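Local structure of phosphoribulokinase 1 (Rhodobacter sphaeroides, 1A7J) at residues 9-13 against 198-202; 24-28 against 269-273; 83-87 against 125-130; 203-209 against 230-236. The protein catalyses the ATP-dependent phosphorylation of D-ribulose 5-phosphate to D-ribulose 1,5-bisphosphate, a step of the Calvin cycle. One frame throughout, in Å; residues are numbered along the deposited sequence.

Overall arrangement
The four contacts are built around one mixed sheet, in which strand 127-132 of contact 3 lies beside strand 7-11 of contact 1, and strands 204-210 and 229-235 of contact 4 follow beyond strand 150-156. Contacts 1 and 4 have centres about 11 Å apart and are joined through the turn from 198-202 into 203-209; contacts 3 and 4 are farthest apart, about 24 Å between centres. Contact 2 pairs helices on one face of the sheet, touching V10, F129 and F206, whereas contact 3 places helix 77-90 on the other. Along the chain, contacts 3 and 4 both lie within the long loop closed by contact 2, where the chain's last helix packs against helix 21-32, next to the predicted ATP-binding loop.

Contact 1: residues 9-13 against 198-202; sequences SVTGS and QFSQT
Strand 9-11 runs in extended conformation toward G12, while 198-202 curls beside it: Q198 and F199 have near-helical backbone angles, Q201 N bonds back to Q198 O at 3.1 Å, and T202 is extended again. The nearest CA atoms are those of T11 and Q198, 7.8 Å apart, so side chains must bridge the gap. The polar link is a hydrogen bond from T11 OG1 (chi1 t, so CG2 faces T202) to Q198 OE1, 2.8 Å; with chi1 m and chi2 t, Q198 stretches far enough to reach it, while its NE2 bonds to the carbonyl oxygens of L133 and C194. The strand leads into the P-loop of this P-loop NTPase-clan kinase, where G12 opens the predicted ATP-binding run. G12 takes phi 112° and psi -37°, angles at which a CB would jam against the T11 carbonyl oxygen and also crowd F199 CE1; glycine is therefore the natural residue here. Apolar contacts complete the interface: T11 CG2 meets T202 CG2 at 3.8 Å and F199 CE1 at 4.2 Å, leaving T202 OG1 to bond N205 OD1. F199, chi1 m, sets its ring edge near a carbonyl oxygen, CE1 4.0 Å from T11 O and 4.1 Å from G12 CA.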
# COMPACT_ATOMS: atom_id res chain seq x y z
N SER A 9 -3.44 -8.21 -1.13
CA SER A 9 -3.07 -6.92 -1.72
C SER A 9 -3.34 -5.76 -0.78
O SER A 9 -4.50 -5.41 -0.54
CB SER A 9 -3.87 -6.73 -3.02
OG SER A 9 -3.51 -5.54 -3.69
N VAL A 10 -2.26 -5.16 -0.27
CA VAL A 10 -2.27 -3.98 0.59
C VAL A 10 -2.00 -2.72 -0.24
O VAL A 10 -0.97 -2.60 -0.89
CB VAL A 10 -1.18 -4.09 1.66
CG1 VAL A 10 -1.23 -2.92 2.60
CG2 VAL A 10 -1.31 -5.41 2.43
N THR A 11 -2.94 -1.78 -0.26
CA THR A 11 -2.75 -0.58 -1.06
C THR A 11 -2.84 0.68 -0.20
O THR A 11 -3.46 0.65 0.86
CB THR A 11 -3.77 -0.48 -2.18
OG1 THR A 11 -3.48 0.65 -3.00
CG2 THR A 11 -5.13 -0.27 -1.61
N GLY A 12 -2.10 1.71 -0.59
CA GLY A 12 -2.11 2.97 0.12
C GLY A 12 -0.83 3.34 0.86
O GLY A 12 -0.46 4.51 0.92
N SER A 13 -0.16 2.36 1.45
CA SER A 13 1.02 2.63 2.26
C SER A 13 2.31 2.30 1.51
O SER A 13 2.43 1.20 0.98
CB SER A 13 0.97 1.80 3.54
OG SER A 13 0.84 0.42 3.22
N GLN A 198 -9.50 3.75 -4.87
CA GLN A 198 -9.09 2.39 -4.54
C GLN A 198 -9.59 1.95 -3.18
O GLN A 198 -9.67 0.76 -2.90
CB GLN A 198 -7.57 2.31 -4.58
CG GLN A 198 -6.97 2.55 -5.94
CD GLN A 198 -5.53 2.20 -5.95
OE1 GLN A 198 -5.10 1.31 -5.23
NE2 GLN A 198 -4.75 2.91 -6.75
N PHE A 199 -9.88 2.92 -2.31
CA PHE A 199 -10.31 2.64 -0.94
C PHE A 199 -11.82 2.33 -0.88
O PHE A 199 -12.40 2.26 0.19
CB PHE A 199 -9.95 3.82 -0.02
CG PHE A 199 -8.49 4.18 -0.03
CD1 PHE A 199 -7.52 3.19 0.13
CD2 PHE A 199 -8.08 5.46 -0.41
CE1 PHE A 199 -6.17 3.46 -0.11
CE2 PHE A 199 -6.74 5.74 -0.65
CZ PHE A 199 -5.79 4.74 -0.52
N SER A 200 -12.42 2.12 -2.05
CA SER A 200 -13.76 1.56 -2.12
C SER A 200 -13.73 0.18 -2.75
O SER A 200 -14.77 -0.43 -2.92
CB SER A 200 -14.67 2.46 -2.94
OG SER A 200 -14.44 3.82 -2.66
N GLN A 201 -12.54 -0.24 -3.19
CA GLN A 201 -12.35 -1.58 -3.73
C GLN A 201 -11.90 -2.57 -2.66
O GLN A 201 -12.00 -3.77 -2.83
CB GLN A 201 -11.32 -1.54 -4.85
CG GLN A 201 -11.71 -0.65 -6.01
CD GLN A 201 -13.10 -0.94 -6.53
OE1 GLN A 201 -13.50 -2.10 -6.65
NE2 GLN A 201 -13.86 0.10 -6.79
N THR A 202 -11.37 -2.06 -1.56
CA THR A 202 -10.71 -2.89 -0.56
C THR A 202 -11.73 -3.59 0.34
O THR A 202 -12.87 -3.18 0.41
CB THR A 202 -9.76 -2.02 0.29
OG1 THR A 202 -10.39 -0.77 0.58
CG2 THR A 202 -8.50 -1.70 -0.47

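Contact 2: residues 24-28 against 269-273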
# COMPACT_ATOMS: atom_id res chain seq x y z
N THR A 24 4.51 -7.44 9.91
CA THR A 24 3.29 -8.05 10.43
C THR A 24 2.85 -9.26 9.61
O THR A 24 2.59 -10.33 10.16
CB THR A 24 2.16 -7.03 10.46
OG1 THR A 24 2.60 -5.84 11.11
CG2 THR A 24 1.00 -7.60 11.22
N PHE A 25 2.76 -9.11 8.29
CA PHE A 25 2.40 -10.26 7.47
C PHE A 25 3.44 -11.37 7.55
O PHE A 25 3.12 -12.52 7.83
CB PHE A 25 2.16 -9.81 6.04
CG PHE A 25 0.80 -9.23 5.82
CD1 PHE A 25 -0.30 -10.05 5.66
CD2 PHE A 25 0.61 -7.84 5.78
CE1 PHE A 25 -1.56 -9.50 5.46
CE2 PHE A 25 -0.65 -7.29 5.58
CZ PHE A 25 -1.74 -8.12 5.42
N ASP A 26 4.71 -10.97 7.51
CA ASP A 26 5.81 -11.91 7.72
C ASP A 26 5.55 -12.73 8.98
O ASP A 26 5.41 -13.95 8.90
CB ASP A 26 7.15 -11.16 7.85
CG ASP A 26 7.68 -10.62 6.52
OD1 ASP A 26 7.23 -11.11 5.46
OD2 ASP A 26 8.58 -9.74 6.52
N GLN A 27 5.30 -12.03 10.08
CA GLN A 27 4.99 -12.62 11.39
C GLN A 27 3.85 -13.64 11.31
O GLN A 27 3.79 -14.58 12.10
CB GLN A 27 4.60 -11.53 12.40
CG GLN A 27 5.76 -10.91 13.18
CD GLN A 27 5.35 -9.68 14.00
OE1 GLN A 27 4.92 -9.78 15.15
NE2 GLN A 27 5.55 -8.50 13.42
N ILE A 28 2.93 -13.44 10.38
CA ILE A 28 1.79 -14.32 10.27
C ILE A 28 2.07 -15.50 9.33
O ILE A 28 1.76 -16.63 9.66
CB ILE A 28 0.55 -13.54 9.80
CG1 ILE A 28 0.19 -12.49 10.84
CG2 ILE A 28 -0.64 -14.44 9.64
CD1 ILE A 28 -0.52 -11.35 10.22
N ASP A 269 -0.08 -3.25 14.93
CA ASP A 269 0.54 -4.55 14.77
C ASP A 269 -0.28 -5.69 15.42
O ASP A 269 -0.37 -6.77 14.85
CB ASP A 269 1.97 -4.54 15.32
CG ASP A 269 2.60 -5.92 15.33
OD1 ASP A 269 3.07 -6.37 14.27
OD2 ASP A 269 2.61 -6.58 16.41
N LEU A 270 -0.86 -5.46 16.60
CA LEU A 270 -1.67 -6.50 17.25
C LEU A 270 -3.09 -6.68 16.67
O LEU A 270 -3.64 -7.79 16.69
CB LEU A 270 -1.79 -6.21 18.75
CG LEU A 270 -2.46 -7.24 19.65
CD1 LEU A 270 -1.76 -8.58 19.55
CD2 LEU A 270 -2.40 -6.76 21.08
N ALA A 271 -3.70 -5.57 16.24
CA ALA A 271 -4.99 -5.60 15.56
C ALA A 271 -4.90 -6.24 14.17
O ALA A 271 -5.74 -7.05 13.79
CB ALA A 271 -5.52 -4.23 15.45
N MET A 272 -3.82 -5.99 13.45
CA MET A 272 -3.57 -6.75 12.25
C MET A 272 -3.38 -8.26 12.50
O MET A 272 -4.04 -9.07 11.88
CB MET A 272 -2.38 -6.16 11.48
CG MET A 272 -2.67 -4.76 11.01
SD MET A 272 -1.46 -4.11 9.92
CE MET A 272 -1.48 -5.30 8.75
N GLN A 273 -2.59 -8.64 13.49
CA GLN A 273 -2.49 -10.05 13.81
C GLN A 273 -3.81 -10.66 14.19
O GLN A 273 -4.26 -11.57 13.52
CB GLN A 273 -1.49 -10.29 14.92
CG GLN A 273 -0.09 -10.33 14.39
CD GLN A 273 0.92 -10.49 15.48
OE1 GLN A 273 0.79 -11.38 16.33
NE2 GLN A 273 1.92 -9.62 15.50
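The carboxylate of D269 is the polar focus: its OD1 lies 3.2 Å from T24 OG1 and accepts a weak hydrogen bond from Q27 NE2 at 3.4 Å. Although CA-to-CB of D269 points sideways, chi1 t brings the carboxylate to the neighbouring helix, beside the short hydroxyl and the longer amide. A second polar approach puts Q27 OE1 3.0 Å from Q273 NE2. Glutamines suit this partly exposed border; Q27 engages through its amide, while Q273 also packs its CG. The partners are spaced at i, i+3 and i+4 on both helices, as one face of a helix requires: T24, Q27 and I28 against D269, M272 and Q273. Helix 21-32 is the one that follows the P-loop in this fold, and helix 268-284 lies beside it on the same face of the central sheet; the local axes approach to 10.0 Å and cross at -42°. T24 is small enough to let the helices close in, its CA 6.2 Å from that of D269. Its CG2 packs on M272 CB at 3.7 Å, and I28 CG1 meets Q273 CG at 4.2 Å. Deeper, F25 CE2 touches M272 CE at 3.8 Å, and the F25 ring reaches inward to I8, V10 and F129 of the sheet.

Contact 3: residues 83-87 against 125-130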
# COMPACT_ATOMS: atom_id res chain seq x y z
N VAL A 83 0.81 -10.07 -14.12
CA VAL A 83 1.43 -10.92 -13.10
C VAL A 83 0.44 -11.43 -12.05
O VAL A 83 0.51 -12.58 -11.63
CB VAL A 83 2.58 -10.20 -12.38
CG1 VAL A 83 3.08 -11.06 -11.26
CG2 VAL A 83 3.71 -9.97 -13.34
N PHE A 84 -0.51 -10.58 -11.67
CA PHE A 84 -1.57 -11.00 -10.78
C PHE A 84 -2.43 -12.06 -11.46
O PHE A 84 -2.77 -13.06 -10.84
CB PHE A 84 -2.44 -9.80 -10.41
CG PHE A 84 -1.94 -9.04 -9.21
CD1 PHE A 84 -0.65 -9.21 -8.75
CD2 PHE A 84 -2.82 -8.26 -8.47
CE1 PHE A 84 -0.24 -8.63 -7.55
CE2 PHE A 84 -2.42 -7.67 -7.29
CZ PHE A 84 -1.13 -7.86 -6.82
N ARG A 85 -2.71 -11.85 -12.75
CA ARG A 85 -3.35 -12.85 -13.63
C ARG A 85 -2.60 -14.19 -13.63
O ARG A 85 -3.20 -15.25 -13.51
CB ARG A 85 -3.38 -12.31 -15.07
CG ARG A 85 -4.67 -12.54 -15.84
CD ARG A 85 -5.10 -11.27 -16.58
NE ARG A 85 -4.86 -11.32 -18.02
CZ ARG A 85 -3.96 -10.59 -18.67
NH1 ARG A 85 -2.95 -10.03 -18.02
NH2 ARG A 85 -3.97 -10.55 -20.00
N GLU A 86 -1.27 -14.12 -13.74
CA GLU A 86 -0.43 -15.30 -13.87
C GLU A 86 -0.28 -16.07 -12.57
O GLU A 86 -0.25 -17.29 -12.57
CB GLU A 86 0.95 -14.90 -14.37
CG GLU A 86 1.57 -15.88 -15.31
CD GLU A 86 2.41 -15.21 -16.35
OE1 GLU A 86 1.85 -14.79 -17.40
OE2 GLU A 86 3.64 -15.10 -16.12
N TYR A 87 -0.15 -15.36 -11.45
CA TYR A 87 -0.10 -16.03 -10.17
C TYR A 87 -1.35 -16.85 -9.94
O TYR A 87 -1.27 -18.04 -9.67
CB TYR A 87 0.04 -15.03 -9.03
CG TYR A 87 0.45 -15.71 -7.76
CD1 TYR A 87 1.77 -16.03 -7.53
CD2 TYR A 87 -0.50 -16.17 -6.86
CE1 TYR A 87 2.15 -16.77 -6.44
CE2 TYR A 87 -0.14 -16.92 -5.76
CZ TYR A 87 1.19 -17.22 -5.55
OH TYR A 87 1.59 -17.92 -4.44
N SER A 125 4.65 -21.69 -3.80
CA SER A 125 4.07 -20.60 -3.01
C SER A 125 2.59 -20.80 -2.67
O SER A 125 1.81 -21.28 -3.48
CB SER A 125 4.26 -19.27 -3.75
OG SER A 125 5.60 -19.11 -4.16
N HIS A 126 2.25 -20.46 -1.43
CA HIS A 126 0.88 -20.56 -0.92
C HIS A 126 0.07 -19.32 -1.34
O HIS A 126 -1.15 -19.39 -1.48
CB HIS A 126 0.90 -20.67 0.63
CG HIS A 126 1.02 -22.08 1.17
ND1 HIS A 126 2.22 -22.61 1.63
CD2 HIS A 126 0.12 -23.11 1.21
CE1 HIS A 126 2.06 -23.91 1.90
NE2 HIS A 126 0.79 -24.24 1.66
N LEU A 127 0.74 -18.17 -1.39
CA LEU A 127 0.12 -16.93 -1.84
C LEU A 127 1.14 -15.93 -2.32
O LEU A 127 2.33 -16.06 -2.05
CB LEU A 127 -0.72 -16.31 -0.74
CG LEU A 127 -0.03 -16.13 0.60
CD1 LEU A 127 0.54 -14.73 0.74
CD2 LEU A 127 -1.05 -16.40 1.69
N LEU A 128 0.67 -14.98 -3.13
CA LEU A 128 1.48 -13.81 -3.47
C LEU A 128 1.05 -12.69 -2.53
O LEU A 128 -0.07 -12.71 -2.02
CB LEU A 128 1.25 -13.41 -4.94
CG LEU A 128 1.58 -12.01 -5.51
CD1 LEU A 128 3.06 -11.68 -5.39
CD2 LEU A 128 1.17 -11.96 -6.97
N PHE A 129 1.98 -11.81 -2.22
CA PHE A 129 1.72 -10.65 -1.38
C PHE A 129 2.20 -9.41 -2.10
O PHE A 129 3.35 -9.33 -2.49
CB PHE A 129 2.48 -10.77 -0.08
CG PHE A 129 2.30 -9.60 0.85
CD1 PHE A 129 1.06 -9.37 1.44
CD2 PHE A 129 3.38 -8.79 1.18
CE1 PHE A 129 0.89 -8.33 2.35
CE2 PHE A 129 3.22 -7.75 2.09
CZ PHE A 129 1.97 -7.52 2.68
N TYR A 130 1.34 -8.40 -2.19
CA TYR A 130 1.71 -7.13 -2.81
C TYR A 130 1.56 -6.00 -1.77
O TYR A 130 0.59 -5.99 -1.01
CB TYR A 130 0.79 -6.87 -4.00
CG TYR A 130 0.93 -5.51 -4.61
CD1 TYR A 130 0.22 -4.43 -4.11
CD2 TYR A 130 1.80 -5.29 -5.67
CE1 TYR A 130 0.37 -3.16 -4.63
CE2 TYR A 130 1.97 -4.01 -6.21
CZ TYR A 130 1.24 -2.96 -5.68
OH TYR A 130 1.36 -1.70 -6.23
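Two aromatic rings reach out from helix 83-87, one turn apart, and L128 is the knob that enters the hollow between them. On one side the Y87 ring lies flat against it, L128 CB standing 3.5 Å from the ring centroid and only 4° off the normal, a well-centred CH-pi contact; on the other, L128 CD2 extends to F84 CE1 at 3.7 Å. Leucine has the length for both contacts. The F84 ring pushes on past it to Y130, its CZ 3.6 Å from Y130 CB, and the two aromatics form an offset edge-to-face pair, centroids 5.7 Å apart and planes at 88°. This is where one helical layer meets the sheet of an alpha/beta/alpha sandwich, as expected for a P-loop kinase: helix 77-90 lies nearly antiparallel to strand 127-132, the local axes 160° apart in direction and 10.1 Å at closest approach. L128 and Y130 face this helix, whereas L127 and F129 point to the other face, where helix 21-32 receives them. At the far end, Y87 in its t rotamer drives its hydroxyl into the backbone of S125-L127, a very tight contact: Y87 OH is 3.1 Å from S125 CB and 2.9 Å from L127 C.

Contact 4: residues 203-209 against 230-236; sequences DINFQRV and VVVIRFR
F206, chi1 m, turns the face of its ring to the CG2 methyl of I233, a CH-pi contact: I233 CG2 sits 3.7 Å from the ring centroid, 18° off the normal. The local strand axes approach to 4.5 Å at 161°, an antiparallel ladder in which I204, F206 and R208 face F235, I233 and V231 in non-hydrogen-bonded pairs (F206 CA to I233 CA 4.5 Å), while N205, Q207 and V209 form hydrogen-bonded pairs with R234, V232 and V230. Each of the latter has two bonds, including N205 N to R234 O 2.9 Å, Q207 N to V232 O 2.8 Å and V209 N to V230 O 2.7 Å. Beta-branched valines and isoleucines suit these extended backbones. Beyond the ladder, R236 N bonds D203 O at 2.9 Å, and a salt bridge joins R236 NH2 to D203 OD1 at 2.6 Å; one water links D203 OD1 with R236 NE. I204 CD1 packs on F235 CE2 at 3.5 Å. Here the mixed sheet changes direction: strand 204-210 runs parallel to its neighbour 150-156, 229-235 antiparallel to both flanking strands, 204-210 and 260-264, and helix 268-284 packs over F206 and I233.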
# COMPACT_ATOMS: atom_id res chain seq x y z
N ASP A 203 -11.32 -4.68 1.00
CA ASP A 203 -12.18 -5.39 1.93
C ASP A 203 -12.08 -4.80 3.32
O ASP A 203 -13.04 -4.84 4.09
CB ASP A 203 -11.78 -6.85 1.99
CG ASP A 203 -12.12 -7.61 0.73
OD1 ASP A 203 -13.30 -7.96 0.51
OD2 ASP A 203 -11.19 -7.94 -0.02
N ILE A 204 -10.88 -4.42 3.74
CA ILE A 204 -10.71 -3.84 5.08
C ILE A 204 -9.81 -2.64 4.97
O ILE A 204 -8.75 -2.74 4.38
CB ILE A 204 -10.04 -4.85 6.03
CG1 ILE A 204 -10.88 -6.12 6.10
CG2 ILE A 204 -9.92 -4.25 7.41
CD1 ILE A 204 -10.49 -7.04 7.23
N ASN A 205 -10.24 -1.49 5.48
CA ASN A 205 -9.35 -0.34 5.52
C ASN A 205 -8.83 -0.14 6.92
O ASN A 205 -9.58 -0.22 7.86
CB ASN A 205 -10.07 0.93 5.09
CG ASN A 205 -10.42 0.94 3.63
OD1 ASN A 205 -9.69 0.44 2.79
ND2 ASN A 205 -11.50 1.63 3.30
N PHE A 206 -7.55 0.16 7.03
CA PHE A 206 -6.95 0.68 8.25
C PHE A 206 -6.59 2.15 8.01
O PHE A 206 -5.75 2.42 7.17
CB PHE A 206 -5.70 -0.14 8.54
CG PHE A 206 -5.98 -1.59 8.91
CD1 PHE A 206 -6.28 -2.52 7.93
CD2 PHE A 206 -5.89 -2.01 10.23
CE1 PHE A 206 -6.48 -3.84 8.27
CE2 PHE A 206 -6.10 -3.33 10.56
CZ PHE A 206 -6.39 -4.24 9.58
N GLN A 207 -7.23 3.11 8.67
CA GLN A 207 -6.94 4.52 8.40
C GLN A 207 -6.25 5.21 9.56
O GLN A 207 -6.79 5.25 10.65
CB GLN A 207 -8.22 5.30 8.05
CG GLN A 207 -7.91 6.66 7.43
CD GLN A 207 -9.13 7.54 7.29
OE1 GLN A 207 -10.14 7.33 7.95
NE2 GLN A 207 -9.03 8.55 6.45
N ARG A 208 -5.05 5.73 9.33
CA ARG A 208 -4.21 6.28 10.37
C ARG A 208 -4.56 7.73 10.58
O ARG A 208 -4.37 8.55 9.70
CB ARG A 208 -2.74 6.12 9.99
CG ARG A 208 -1.77 6.56 11.06
CD ARG A 208 -0.67 5.53 11.29
NE ARG A 208 -0.53 5.19 12.72
CZ ARG A 208 0.07 4.09 13.18
NH1 ARG A 208 0.81 3.34 12.38
NH2 ARG A 208 -0.03 3.77 14.46
N VAL A 209 -5.09 8.05 11.75
CA VAL A 209 -5.62 9.38 12.03
C VAL A 209 -4.87 10.01 13.20
O VAL A 209 -5.00 9.52 14.32
CB VAL A 209 -7.07 9.29 12.48
CG1 VAL A 209 -7.76 10.57 12.24
CG2 VAL A 209 -7.75 8.16 11.79
N VAL A 230 -4.76 7.49 16.19
CA VAL A 230 -5.60 6.27 16.22
C VAL A 230 -5.80 5.72 14.83
O VAL A 230 -5.66 6.43 13.84
CB VAL A 230 -7.04 6.48 16.81
CG1 VAL A 230 -6.98 6.82 18.28
CG2 VAL A 230 -7.77 7.54 16.04
N VAL A 231 -6.17 4.45 14.77
CA VAL A 231 -6.43 3.77 13.51
C VAL A 231 -7.87 3.30 13.51
O VAL A 231 -8.34 2.73 14.49
CB VAL A 231 -5.51 2.55 13.32
CG1 VAL A 231 -5.74 1.94 11.98
CG2 VAL A 231 -4.06 2.97 13.43
N VAL A 232 -8.59 3.71 12.48
CA VAL A 232 -9.95 3.25 12.24
C VAL A 232 -9.84 2.01 11.37
O VAL A 232 -9.23 2.07 10.30
CB VAL A 232 -10.75 4.29 11.45
CG1 VAL A 232 -12.16 3.89 11.35
CG2 VAL A 232 -10.63 5.66 12.11
N ILE A 233 -10.40 0.89 11.81
CA ILE A 233 -10.39 -0.30 10.98
C ILE A 233 -11.81 -0.59 10.56
O ILE A 233 -12.63 -0.92 11.39
CB ILE A 233 -9.84 -1.50 11.73
CG1 ILE A 233 -8.54 -1.12 12.42
CG2 ILE A 233 -9.55 -2.62 10.77
CD1 ILE A 233 -8.20 -2.03 13.57
N ARG A 234 -12.14 -0.24 9.33
CA ARG A 234 -13.47 -0.50 8.81
C ARG A 234 -13.54 -1.72 7.91
O ARG A 234 -12.77 -1.81 6.94
CB ARG A 234 -13.98 0.71 8.04
CG ARG A 234 -15.48 0.71 7.98
CD ARG A 234 -16.02 1.55 6.88
NE ARG A 234 -15.55 1.07 5.61
CZ ARG A 234 -16.32 0.87 4.55
NH1 ARG A 234 -17.58 1.28 4.53
NH2 ARG A 234 -15.77 0.31 3.49
N PHE A 235 -14.47 -2.63 8.21
CA PHE A 235 -14.75 -3.80 7.39
C PHE A 235 -15.86 -3.53 6.37
O PHE A 235 -17.01 -3.31 6.75
CB PHE A 235 -15.15 -5.00 8.24
CG PHE A 235 -14.12 -5.41 9.25
CD1 PHE A 235 -13.77 -4.56 10.30
CD2 PHE A 235 -13.47 -6.63 9.14
CE1 PHE A 235 -12.78 -4.91 11.21
CE2 PHE A 235 -12.48 -6.99 10.06
CZ PHE A 235 -12.14 -6.13 11.08
N ARG A 236 -15.54 -3.69 5.09
CA ARG A 236 -16.53 -3.68 4.00
C ARG A 236 -17.78 -4.46 4.41
O ARG A 236 -18.90 -3.98 4.24
CB ARG A 236 -15.94 -4.33 2.73
CG ARG A 236 -16.39 -3.73 1.39
CD ARG A 236 -16.61 -4.78 0.24
NE ARG A 236 -15.44 -5.63 -0.11
CZ ARG A 236 -14.82 -5.63 -1.29
NH1 ARG A 236 -14.95 -4.60 -2.12
NH2 ARG A 236 -13.98 -6.62 -1.61
O HOH W 1 -15.48 -7.85 1.77